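PDB 6D2Y: PbSGBP-B lipoprotein from Prevotella bryantii B14, which probably binds polysaccharide, perhaps xyloglucan, at the cell surface as a lipoprotein of a polysaccharide utilization locus, and carries a magnesium ion. Local coordinates for residues Ala178-Glu183 with Thr188-Glu193. Residues are numbered along the deposited sequence; the frame is centred on the assembly and turned at random.
Sequences AITSIE and TFTMPE
Ile179 and Phe189 form a non-hydrogen-bonded pair, CA atoms 4.0 Å apart, in an antiparallel hairpin whose next pair, Ser181 with Thr188, is hydrogen-bonded and displaced by one residue. Thr180 and Ser181 together face Thr188, a classic beta bulge, and Thr180 leaves the extended conformation through its psi of -32°. Thr188 O serves both bulge amides: Thr180 N donates to it at 2.8 Å, whereas the bond from Ser181 N is weak at 3.3 Å. Thr188 N returns a nearly straight bond to Ser181 O, completing the bulge, and at the other end Thr190 N donates to Ala178 O at 2.8 Å.

Thr180 OG1, held between its own backbone N and carbonyl carbon (chi1 66°), reaches across to give Thr188 O a third, weak bond of 3.1 Å and also rests against Thr188 CG2. The methyl group of Thr180, CG2, approaches Thr190 OG1. On the face shared by Ser181 and Thr188, a water links Ser181 OG, 2.6 Å away, to Thr188 OG1. The other face is apolar: Ile179 CG1 lies 4.2 Å from Phe189 CB, while the phenyl ring leads away from strand 179-182. Separately, Ala178 CB makes a loose apolar contact with Pro192 CG.

The hairpin closes one side of the four-stranded sheet in the IPT/TIG domain, an immunoglobulin-like fold. Strand 179-182 is outermost in that sheet, and strand 186-190 pairs on its other side with strand 148-154, where Phe189 packs on Val149 and Ile151.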
# COMPACT_ATOMS: atom_id res chain seq x y z
N ALA A 178 -12.29 -19.62 -7.45
CA ALA A 178 -11.01 -18.97 -7.75
C ALA A 178 -10.22 -18.69 -6.48
O ALA A 178 -8.99 -18.63 -6.52
CB ALA A 178 -11.25 -17.68 -8.53
N ILE A 179 -10.90 -18.51 -5.36
CA ILE A 179 -10.24 -18.25 -4.08
C ILE A 179 -9.67 -19.56 -3.54
O ILE A 179 -10.37 -20.57 -3.47
CB ILE A 179 -11.22 -17.62 -3.08
CG1 ILE A 179 -11.76 -16.30 -3.64
CG2 ILE A 179 -10.55 -17.41 -1.73
CD1 ILE A 179 -12.75 -15.61 -2.72
N THR A 180 -8.39 -19.53 -3.16
CA THR A 180 -7.71 -20.70 -2.63
C THR A 180 -7.61 -20.70 -1.11
O THR A 180 -7.61 -21.78 -0.51
CB THR A 180 -6.30 -20.81 -3.22
OG1 THR A 180 -5.50 -19.71 -2.76
CG2 THR A 180 -6.36 -20.78 -4.74
N SER A 181 -7.51 -19.53 -0.49
CA SER A 181 -7.40 -19.44 0.96
C SER A 181 -7.74 -18.03 1.40
O SER A 181 -7.53 -17.07 0.65
CB SER A 181 -5.99 -19.82 1.44
OG SER A 181 -5.04 -18.87 1.02
N ILE A 182 -8.27 -17.91 2.61
CA ILE A 182 -8.63 -16.63 3.20
C ILE A 182 -8.12 -16.62 4.64
O ILE A 182 -8.63 -17.37 5.48
CB ILE A 182 -10.14 -16.37 3.16
CG1 ILE A 182 -10.63 -16.25 1.72
CG2 ILE A 182 -10.49 -15.11 3.94
CD1 ILE A 182 -12.11 -15.95 1.60
N GLU A 183 -7.13 -15.78 4.91
CA GLU A 183 -6.64 -15.53 6.26
C GLU A 183 -7.06 -14.13 6.68
O GLU A 183 -7.57 -13.33 5.89
CB GLU A 183 -5.12 -15.67 6.33
CG GLU A 183 -4.59 -16.99 5.79
CD GLU A 183 -3.08 -16.97 5.62
OE1 GLU A 183 -2.42 -16.10 6.22
OE2 GLU A 183 -2.55 -17.83 4.88
N THR A 188 -5.97 -15.13 -0.95
CA THR A 188 -5.24 -15.71 -2.07
C THR A 188 -6.23 -16.28 -3.07
O THR A 188 -7.13 -17.05 -2.69
CB THR A 188 -4.27 -16.79 -1.59
OG1 THR A 188 -3.44 -16.27 -0.55
CG2 THR A 188 -3.40 -17.27 -2.74
N PHE A 189 -6.06 -15.93 -4.34
CA PHE A 189 -6.94 -16.42 -5.38
C PHE A 189 -6.17 -16.56 -6.69
O PHE A 189 -5.11 -15.97 -6.88
CB PHE A 189 -8.17 -15.52 -5.58
CG PHE A 189 -7.85 -14.17 -6.17
CD1 PHE A 189 -7.40 -13.13 -5.37
CD2 PHE A 189 -8.01 -13.94 -7.53
CE1 PHE A 189 -7.11 -11.89 -5.92
CE2 PHE A 189 -7.73 -12.69 -8.08
CZ PHE A 189 -7.28 -11.67 -7.27
N THR A 190 -6.73 -17.37 -7.59
CA THR A 190 -6.18 -17.55 -8.93
C THR A 190 -6.94 -16.64 -9.90
O THR A 190 -8.16 -16.77 -10.04
CB THR A 190 -6.28 -19.01 -9.37
OG1 THR A 190 -5.57 -19.85 -8.44
CG2 THR A 190 -5.67 -19.20 -10.75
N MSE A 191 -6.21 -15.74 -10.55
CA MSE A 191 -6.79 -14.71 -11.41
C MSE A 191 -7.60 -15.30 -12.56
O MSE A 191 -7.05 -15.99 -13.41
CB MSE A 191 -5.67 -13.83 -11.96
CG MSE A 191 -6.06 -12.84 -13.06
SE MSE A 191 -7.50 -11.67 -12.49
CE MSE A 191 -6.58 -10.74 -11.05
N PRO A 192 -8.91 -15.04 -12.59
CA PRO A 192 -9.72 -15.48 -13.73
C PRO A 192 -9.29 -14.80 -15.02
O PRO A 192 -8.52 -13.83 -15.03
CB PRO A 192 -11.15 -15.07 -13.33
CG PRO A 192 -11.11 -14.91 -11.86
CD PRO A 192 -9.72 -14.45 -11.52
N GLU A 193 -9.81 -15.32 -16.13
CA GLU A 193 -9.46 -14.78 -17.43
C GLU A 193 -10.20 -13.49 -17.75
O GLU A 193 -9.75 -12.74 -18.62
CB GLU A 193 -9.75 -15.81 -18.53
CG GLU A 193 -8.70 -16.90 -18.66
CD GLU A 193 -7.93 -16.83 -19.96
OE1 GLU A 193 -7.77 -15.71 -20.50
OE2 GLU A 193 -7.49 -17.88 -20.46
O HOH W 1 -4.58 -16.52 2.09